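Local coordinates for uncharacterized protein (Bacteroides ovatus, PDB 3NQK) that is of unknown function, a largely beta-stranded Bacteroides protein that joins a DUF4973 region of the E-set clan to a BT_3044-like C-terminal region, at residues Ser161-Val171 against Ala183-Val193; Phe224-Met232 against Glu244-Ser252. All blocks are in the same frame, centred on the assembly; numbering follows the deposited sequence.

Interaction 1: Ser161-Val171 against Ala183-Val193; sequences SGSYTASSMKV and ARTTDKRTGYV
Met169, modelled as selenomethionine, keeps CG anti to its backbone N (chi1 -177°) and bends at chi3 (71°), while Arg189 is folded at chi2 and chi3, and the two side chains cross at about a right angle. CE of Met169 comes 4.1 Å from CG of Arg189, and the CB of Ala166 rests 3.9 Å from that same CG. This small apolar patch lies beside an antiparallel strand pairing in the curled beta sheet of the BT_3044-like region. Strand 162-165 runs against 188-193, with Gly162-Gly191 and Tyr164-Arg189 as hydrogen-bonded pairs; Val171 and Arg184 pair again further on, after the register has slipped by two residues. A type I turn, Ala166 to Met169, takes up the slip, and beside it the N of Ala166 reaches the O of Asp187 at 2.9 Å from above the carbonyl plane. Where the strands part, a water accepts from the N of Thr186 and sits 2.8 Å from the O of Ala166 and 2.7 Å from the O of Met169, so it stands in for direct pairing. The folded Arg189 chain carries its guanidinium to the carbonyls of Tyr202 and Ile206, which satisfy NH2 and NH1 of this buried residue. Tyr164 emerges on the same face; its OH bonds to the O of Tyr160, and its ring meets Phe201 edge-to-face. Gly162 sits at a positive phi, where a CB would collide with the O of Ser161. At the far end, CG2 of Val193 lies 3.7 Å from OG of Ser161, whose hydroxyl bonds to the N of Asn158.

Interaction 2: Phe224-Met232 against Glu244-Ser252; sequences FKEDGTLDM and ELIGTPTYS
Phe224 brings the edge of its ring over the face of Tyr251, with CD2 above the ring centre and 3.6 Å from CG of Tyr251. The planes stand at 78°, a T-shaped pair. It sits at the base of a beta-hairpin tip, a type I turn from Lys225 to a G1 beta bulge at Gly228, along which 244-252 packs. Tyr251 has CG between its backbone N and carbonyl carbon (chi1 82°), a rotation that runs the ring alongside the turn, and its OH gives a 2.7 Å hydrogen bond to the O of Lys225. That oxygen is gripped twice: the N of Gly228 reaches it from the other face of its plane. CD1 of Leu230 lies 3.5 Å from CD1 of Tyr251 and also over the rim of one face of the Phe224 ring. With an alanine in place of Tyr251, the edge of Phe224 is likely to lose the aromatic face it meets and the O of Lys225 its hydroxyl donor, a gap opening beside the turn. An Asx turn stiffens the tip, Asp227 OD1 accepting from both N and OG1 of Thr229. The backbones are bridged once, at Thr229 and Thr250, by Tyr251 N to Gly228 O at 3.2 Å and Leu230 N to Pro249 O at 3.1 Å. Beyond it the selenomethionine Met232 runs alongside Pro249, its SE 3.9 Å from CB of Pro249.

Overall arrangement
From the N terminus the chain first builds the DUF4973 part, and both contacts come later, in the BT_3044-like region, neither nesting nor crossing. Interaction 1 comes first, closing the loop that holds the hairpin of strands 169-175 and 178-184. The chain then adds strands 198-202 and 219-224 before interaction 2 closes the connection between 230-234 and 244-257. In the antiparallel sheet of this region, strand pairing runs from 230-234 back through 188-193 to 162-165, then by 292-307 and 264-279 to 244-257, so interaction 2 joins the two ends of the path. The contact centres are about 17 Å apart, yet they touch, Tyr164 OH lying 3.8 Å from Phe224 CZ.

Interaction 1: Ser161-Val171 against Ala183-Val193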
loop_
_atom_site.group_PDB
_atom_site.type_symbol
_atom_site.label_atom_id
_atom_site.label_comp_id
_atom_site.label_asym_id
_atom_site.label_seq_id
_atom_site.Cartn_x
_atom_site.Cartn_y
_atom_site.Cartn_z
ATOM N N SER A 161 13.664 11.333 -10.434
ATOM C CA SER A 161 13.478 10.876 -11.827
ATOM C C SER A 161 12.068 11.049 -12.299
ATOM O O SER A 161 11.148 11.108 -11.506
ATOM C CB SER A 161 13.866 9.391 -11.959
ATOM O OG SER A 161 12.990 8.545 -11.197
ATOM N N GLY A 162 11.896 11.061 -13.615
ATOM C CA GLY A 162 10.583 11.198 -14.214
ATOM C C GLY A 162 10.555 12.305 -15.227
ATOM O O GLY A 162 11.579 12.641 -15.823
ATOM N N SER A 163 9.384 12.899 -15.405
ATOM C CA SER A 163 9.182 13.906 -16.443
ATOM C C SER A 163 9.226 15.307 -15.844
ATOM O O SER A 163 8.321 15.711 -15.114
ATOM C CB SER A 163 7.844 13.663 -17.155
ATOM O OG SER A 163 7.702 14.494 -18.292
ATOM N N TYR A 164 10.307 16.028 -16.125
ATOM C CA TYR A 164 10.474 17.391 -15.625
ATOM C C TYR A 164 9.774 18.403 -16.539
ATOM O O TYR A 164 9.926 18.352 -17.778
ATOM C CB TYR A 164 11.962 17.749 -15.552
ATOM C CG TYR A 164 12.703 17.197 -14.340
ATOM C CD1 TYR A 164 13.041 15.863 -14.254
ATOM C CD2 TYR A 164 13.134 18.041 -13.329
ATOM C CE1 TYR A 164 13.753 15.370 -13.162
ATOM C CE2 TYR A 164 13.856 17.561 -12.247
ATOM C CZ TYR A 164 14.156 16.232 -12.166
ATOM O OH TYR A 164 14.876 15.760 -11.080
ATOM N N THR A 165 9.013 19.319 -15.942
ATOM C CA THR A 165 8.479 20.448 -16.687
ATOM C C THR A 165 9.656 21.297 -17.117
ATOM O O THR A 165 10.512 21.603 -16.306
ATOM C CB THR A 165 7.563 21.275 -15.844
ATOM O OG1 THR A 165 6.405 20.493 -15.492
ATOM C CG2 THR A 165 7.134 22.542 -16.607
ATOM N N ALA A 166 9.718 21.655 -18.402
ATOM C CA ALA A 166 10.920 22.343 -18.946
ATOM C C ALA A 166 10.618 23.653 -19.610
ATOM O O ALA A 166 11.417 24.130 -20.421
ATOM C CB ALA A 166 11.651 21.432 -19.917
ATOM N N SER A 167 9.511 24.287 -19.216
ATOM C CA SER A 167 9.078 25.537 -19.847
ATOM C C SER A 167 9.994 26.710 -19.541
ATOM O O SER A 167 9.962 27.711 -20.250
ATOM C CB SER A 167 7.633 25.882 -19.443
ATOM O OG SER A 167 7.461 25.870 -18.039
ATOM N N SER A 168 10.802 26.601 -18.481
ATOM C CA SER A 168 11.724 27.696 -18.112
ATOM C C SER A 168 13.141 27.442 -18.585
ATOM O O SER A 168 14.060 28.176 -18.212
ATOM C CB SER A 168 11.726 27.921 -16.598
ATOM O OG SER A 168 10.582 28.631 -16.192
HETATM N N MSE A 169 13.336 26.382 -19.371
HETATM C CA MSE A 169 14.666 26.068 -19.906
HETATM C C MSE A 169 14.783 26.641 -21.291
HETATM O O MSE A 169 14.040 26.250 -22.203
HETATM C CB MSE A 169 14.907 24.557 -19.955
HETATM C CG MSE A 169 16.304 24.196 -20.444
HETATM SE SE MSE A 169 16.564 22.330 -20.693
HETATM C CE MSE A 169 15.451 22.136 -22.276
ATOM N N LYS A 170 15.701 27.572 -21.458
ATOM C CA LYS A 170 15.894 28.223 -22.739
ATOM C C LYS A 170 17.122 27.682 -23.449
ATOM O O LYS A 170 18.170 27.440 -22.822
ATOM C CB LYS A 170 16.017 29.726 -22.553
ATOM C CG LYS A 170 14.707 30.424 -22.110
ATOM C CD LYS A 170 14.852 31.927 -22.194
ATOM C CE LYS A 170 13.528 32.636 -22.048
ATOM N NZ LYS A 170 13.630 34.048 -22.546
ATOM N N VAL A 171 17.000 27.496 -24.755
ATOM C CA VAL A 171 18.097 26.997 -25.552
ATOM C C VAL A 171 18.437 27.972 -26.681
ATOM O O VAL A 171 17.656 28.178 -27.610
ATOM C CB VAL A 171 17.766 25.650 -26.105
ATOM C CG1 VAL A 171 18.886 25.156 -26.999
ATOM C CG2 VAL A 171 17.505 24.658 -24.943
ATOM N N ALA A 183 15.434 32.346 -28.276
ATOM C CA ALA A 183 15.633 31.058 -27.643
ATOM C C ALA A 183 14.485 30.143 -27.939
ATOM O O ALA A 183 13.344 30.591 -28.118
ATOM C CB ALA A 183 15.789 31.225 -26.147
ATOM N N ARG A 184 14.791 28.852 -27.996
ATOM C CA ARG A 184 13.802 27.824 -28.198
ATOM C C ARG A 184 13.510 27.135 -26.867
ATOM O O ARG A 184 14.348 27.148 -25.949
ATOM C CB ARG A 184 14.312 26.810 -29.207
ATOM C CG ARG A 184 14.053 27.197 -30.684
ATOM C CD ARG A 184 14.983 26.440 -31.667
ATOM N NE ARG A 184 15.467 25.171 -31.124
ATOM C CZ ARG A 184 16.415 24.428 -31.686
ATOM N NH1 ARG A 184 16.943 24.784 -32.858
ATOM N NH2 ARG A 184 16.827 23.314 -31.088
ATOM N N THR A 185 12.313 26.557 -26.751
ATOM C CA THR A 185 11.920 25.828 -25.542
ATOM C C THR A 185 11.016 24.672 -25.896
ATOM O O THR A 185 10.403 24.651 -26.969
ATOM C CB THR A 185 11.156 26.730 -24.550
ATOM O OG1 THR A 185 9.888 27.087 -25.099
ATOM C CG2 THR A 185 11.917 27.966 -24.265
ATOM N N THR A 186 10.945 23.699 -25.001
ATOM C CA THR A 186 9.975 22.608 -25.112
ATOM C C THR A 186 9.264 22.482 -23.775
ATOM O O THR A 186 9.674 23.076 -22.801
ATOM C CB THR A 186 10.637 21.278 -25.472
ATOM O OG1 THR A 186 9.631 20.331 -25.836
ATOM C CG2 THR A 186 11.442 20.742 -24.304
ATOM N N ASP A 187 8.202 21.716 -23.727
ATOM C CA ASP A 187 7.390 21.692 -22.525
ATOM C C ASP A 187 7.886 20.706 -21.439
ATOM O O ASP A 187 7.606 20.899 -20.282
ATOM C CB ASP A 187 5.894 21.462 -22.868
ATOM C CG ASP A 187 5.661 20.215 -23.684
ATOM O OD1 ASP A 187 6.611 19.403 -23.831
ATOM O OD2 ASP A 187 4.521 20.054 -24.203
ATOM N N LYS A 188 8.673 19.701 -21.816
ATOM C CA LYS A 188 9.137 18.704 -20.835
ATOM C C LYS A 188 10.400 17.949 -21.285
ATOM O O LYS A 188 10.662 17.820 -22.476
ATOM C CB LYS A 188 8.032 17.686 -20.573
ATOM C CG LYS A 188 7.801 16.729 -21.759
ATOM C CD LYS A 188 6.536 15.880 -21.582
ATOM C CE LYS A 188 6.249 15.022 -22.831
ATOM N NZ LYS A 188 4.964 14.276 -22.686
ATOM N N ARG A 189 11.139 17.411 -20.311
ATOM C CA ARG A 189 12.306 16.578 -20.577
ATOM C C ARG A 189 12.320 15.437 -19.583
ATOM O O ARG A 189 11.958 15.617 -18.413
ATOM C CB ARG A 189 13.604 17.381 -20.436
ATOM C CG ARG A 189 13.781 18.535 -21.435
ATOM C CD ARG A 189 13.871 18.033 -22.876
ATOM N NE ARG A 189 15.146 17.367 -23.154
ATOM C CZ ARG A 189 15.475 16.851 -24.333
ATOM N NH1 ARG A 189 14.621 16.885 -25.338
ATOM N NH2 ARG A 189 16.655 16.293 -24.503
ATOM N N THR A 190 12.759 14.268 -20.023
ATOM C CA THR A 190 12.750 13.107 -19.175
ATOM C C THR A 190 14.082 12.901 -18.500
ATOM O O THR A 190 15.130 12.913 -19.147
ATOM C CB THR A 190 12.405 11.852 -19.965
ATOM O OG1 THR A 190 11.186 12.065 -20.693
ATOM C CG2 THR A 190 12.241 10.644 -19.018
ATOM N N GLY A 191 14.041 12.764 -17.177
ATOM C CA GLY A 191 15.220 12.427 -16.389
ATOM C C GLY A 191 15.174 10.952 -16.045
ATOM O O GLY A 191 14.231 10.488 -15.393
ATOM N N TYR A 192 16.183 10.211 -16.504
ATOM C CA TYR A 192 16.219 8.754 -16.361
ATOM C C TYR A 192 17.117 8.339 -15.216
ATOM O O TYR A 192 18.109 8.972 -14.959
ATOM C CB TYR A 192 16.735 8.116 -17.654
ATOM C CG TYR A 192 15.969 8.509 -18.915
ATOM C CD1 TYR A 192 16.273 9.687 -19.603
ATOM C CD2 TYR A 192 14.987 7.679 -19.443
ATOM C CE1 TYR A 192 15.594 10.045 -20.792
ATOM C CE2 TYR A 192 14.291 8.028 -20.638
ATOM C CZ TYR A 192 14.615 9.210 -21.301
ATOM O OH TYR A 192 13.963 9.552 -22.463
ATOM N N VAL A 193 16.781 7.238 -14.563
ATOM C CA VAL A 193 17.552 6.764 -13.430
ATOM C C VAL A 193 18.920 6.265 -13.838
ATOM O O VAL A 193 19.068 5.574 -14.845
ATOM C CB VAL A 193 16.863 5.583 -12.730
ATOM C CG1 VAL A 193 17.887 4.796 -11.902
ATOM C CG2 VAL A 193 15.672 6.056 -11.868
HETATM O O HOH W 1 12.800 23.947 -22.814
#

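Interaction 2: Phe224-Met232 against Glu244-Ser252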
loop_
_atom_site.group_PDB
_atom_site.type_symbol
_atom_site.label_atom_id
_atom_site.label_comp_id
_atom_site.label_asym_id
_atom_site.label_seq_id
_atom_site.Cartn_x
_atom_site.Cartn_y
_atom_site.Cartn_z
ATOM N N PHE A 224 22.742 14.329 -7.316
ATOM C CA PHE A 224 22.217 15.225 -6.295
ATOM C C PHE A 224 23.009 15.085 -5.013
ATOM O O PHE A 224 23.027 14.031 -4.413
ATOM C CB PHE A 224 20.754 14.921 -6.036
ATOM C CG PHE A 224 19.863 15.309 -7.146
ATOM C CD1 PHE A 224 19.773 14.536 -8.269
ATOM C CD2 PHE A 224 19.104 16.446 -7.068
ATOM C CE1 PHE A 224 18.946 14.896 -9.309
ATOM C CE2 PHE A 224 18.243 16.806 -8.112
ATOM C CZ PHE A 224 18.169 16.041 -9.214
ATOM N N LYS A 225 23.645 16.164 -4.583
ATOM C CA LYS A 225 24.480 16.116 -3.383
ATOM C C LYS A 225 23.720 16.570 -2.129
ATOM O O LYS A 225 22.676 17.231 -2.215
ATOM C CB LYS A 225 25.764 16.941 -3.574
ATOM C CG LYS A 225 26.756 16.314 -4.572
ATOM C CD LYS A 225 28.170 16.923 -4.456
ATOM C CE LYS A 225 28.193 18.362 -4.930
ATOM N NZ LYS A 225 29.557 18.939 -4.908
ATOM N N GLU A 226 24.270 16.214 -0.967
ATOM C CA GLU A 226 23.629 16.473 0.326
ATOM C C GLU A 226 23.438 17.987 0.581
ATOM O O GLU A 226 22.464 18.400 1.215
ATOM C CB GLU A 226 24.474 15.840 1.460
ATOM C CG GLU A 226 23.651 15.169 2.592
ATOM C CD GLU A 226 23.009 13.818 2.159
ATOM O OE1 GLU A 226 22.961 13.528 0.938
ATOM O OE2 GLU A 226 22.549 13.061 3.047
ATOM N N ASP A 227 24.337 18.799 0.016
ATOM C CA ASP A 227 24.368 20.242 0.275
ATOM C C ASP A 227 23.525 21.098 -0.714
ATOM O O ASP A 227 23.583 22.337 -0.676
ATOM C CB ASP A 227 25.826 20.736 0.256
ATOM C CG ASP A 227 26.441 20.713 -1.154
ATOM O OD1 ASP A 227 25.752 20.253 -2.110
ATOM O OD2 ASP A 227 27.601 21.163 -1.305
ATOM N N GLY A 228 22.804 20.452 -1.620
ATOM C CA GLY A 228 21.924 21.180 -2.535
ATOM C C GLY A 228 22.598 21.671 -3.811
ATOM O O GLY A 228 22.082 22.558 -4.488
ATOM N N THR A 229 23.768 21.115 -4.117
ATOM C CA THR A 229 24.447 21.392 -5.376
ATOM C C THR A 229 24.426 20.122 -6.211
ATOM O O THR A 229 24.432 19.026 -5.668
ATOM C CB THR A 229 25.948 21.834 -5.152
ATOM O OG1 THR A 229 26.629 20.849 -4.374
ATOM C CG2 THR A 229 26.039 23.193 -4.431
ATOM N N LEU A 230 24.366 20.271 -7.528
ATOM C CA LEU A 230 24.472 19.133 -8.429
ATOM C C LEU A 230 25.899 18.987 -8.986
ATOM O O LEU A 230 26.644 19.962 -9.093
ATOM C CB LEU A 230 23.545 19.301 -9.629
ATOM C CG LEU A 230 22.013 19.321 -9.507
ATOM C CD1 LEU A 230 21.497 18.215 -8.564
ATOM C CD2 LEU A 230 21.566 20.645 -9.066
ATOM N N ASP A 231 26.275 17.755 -9.304
ATOM C CA ASP A 231 27.345 17.511 -10.239
ATOM C C ASP A 231 26.623 17.269 -11.557
ATOM O O ASP A 231 25.583 16.623 -11.575
ATOM C CB ASP A 231 28.150 16.260 -9.882
ATOM C CG ASP A 231 28.915 16.392 -8.576
ATOM O OD1 ASP A 231 29.508 17.467 -8.326
ATOM O OD2 ASP A 231 28.980 15.382 -7.829
HETATM N N MSE A 232 27.125 17.850 -12.638
HETATM C CA MSE A 232 26.605 17.574 -13.973
HETATM C C MSE A 232 27.771 17.336 -14.878
HETATM O O MSE A 232 28.626 18.188 -15.011
HETATM C CB MSE A 232 25.808 18.752 -14.503
HETATM C CG MSE A 232 24.546 19.052 -13.753
HETATM SE SE MSE A 232 23.465 20.389 -14.667
HETATM C CE MSE A 232 23.327 19.557 -16.387
ATOM N N GLU A 244 30.024 21.562 -21.589
ATOM C CA GLU A 244 30.770 22.476 -20.736
ATOM C C GLU A 244 29.828 23.149 -19.718
ATOM O O GLU A 244 28.945 23.917 -20.085
ATOM C CB GLU A 244 31.470 23.528 -21.595
ATOM C CG GLU A 244 32.635 24.243 -20.906
ATOM C CD GLU A 244 33.128 25.467 -21.707
ATOM O OE1 GLU A 244 32.777 25.574 -22.916
ATOM O OE2 GLU A 244 33.836 26.327 -21.117
ATOM N N LEU A 245 30.002 22.814 -18.450
ATOM C CA LEU A 245 29.175 23.362 -17.396
ATOM C C LEU A 245 29.568 24.809 -17.131
ATOM O O LEU A 245 30.752 25.142 -17.111
ATOM C CB LEU A 245 29.349 22.535 -16.131
ATOM C CG LEU A 245 28.417 22.856 -14.969
ATOM C CD1 LEU A 245 26.975 22.553 -15.335
ATOM C CD2 LEU A 245 28.843 22.071 -13.708
ATOM N N ILE A 246 28.578 25.665 -16.932
ATOM C CA ILE A 246 28.830 27.078 -16.635
ATOM C C ILE A 246 28.245 27.462 -15.265
ATOM O O ILE A 246 27.034 27.477 -15.079
ATOM C CB ILE A 246 28.224 27.975 -17.710
ATOM C CG1 ILE A 246 28.915 27.719 -19.044
ATOM C CG2 ILE A 246 28.332 29.487 -17.304
ATOM C CD1 ILE A 246 28.233 28.385 -20.217
ATOM N N GLY A 247 29.114 27.813 -14.330
ATOM C CA GLY A 247 28.680 28.136 -12.973
ATOM C C GLY A 247 28.597 26.871 -12.136
ATOM O O GLY A 247 29.324 25.891 -12.393
ATOM N N THR A 248 27.764 26.894 -11.100
ATOM C CA THR A 248 27.549 25.707 -10.287
ATOM C C THR A 248 26.068 25.452 -10.215
ATOM O O THR A 248 25.321 26.280 -9.725
ATOM C CB THR A 248 28.164 25.835 -8.838
ATOM O OG1 THR A 248 27.562 26.926 -8.157
ATOM C CG2 THR A 248 29.709 26.043 -8.895
ATOM N N PRO A 249 25.625 24.336 -10.787
ATOM C CA PRO A 249 24.217 24.043 -10.818
ATOM C C PRO A 249 23.687 23.739 -9.447
ATOM O O PRO A 249 24.404 23.190 -8.608
ATOM C CB PRO A 249 24.132 22.811 -11.723
ATOM C CG PRO A 249 25.445 22.181 -11.628
ATOM C CD PRO A 249 26.420 23.288 -11.446
ATOM N N THR A 250 22.411 24.036 -9.252
ATOM C CA THR A 250 21.778 23.963 -7.958
ATOM C C THR A 250 20.456 23.255 -8.031
ATOM O O THR A 250 19.872 23.115 -9.124
ATOM C CB THR A 250 21.548 25.381 -7.427
ATOM O OG1 THR A 250 22.683 25.769 -6.663
ATOM C CG2 THR A 250 20.290 25.464 -6.546
ATOM N N TYR A 251 19.980 22.774 -6.879
ATOM C CA TYR A 251 18.617 22.217 -6.792
ATOM C C TYR A 251 17.950 22.499 -5.469
ATOM O O TYR A 251 18.605 22.759 -4.478
ATOM C CB TYR A 251 18.623 20.726 -7.041
ATOM C CG TYR A 251 18.997 19.882 -5.855
ATOM C CD1 TYR A 251 20.317 19.557 -5.601
ATOM C CD2 TYR A 251 18.026 19.308 -5.066
ATOM C CE1 TYR A 251 20.656 18.715 -4.565
ATOM C CE2 TYR A 251 18.350 18.475 -4.026
ATOM C CZ TYR A 251 19.665 18.181 -3.773
ATOM O OH TYR A 251 19.988 17.345 -2.730
ATOM N N SER A 252 16.632 22.401 -5.459
ATOM C CA SER A 252 15.863 22.616 -4.258
ATOM C C SER A 252 14.676 21.682 -4.247
ATOM O O SER A 252 14.058 21.456 -5.272
ATOM C CB SER A 252 15.372 24.052 -4.208
ATOM O OG SER A 252 14.215 24.198 -4.987
#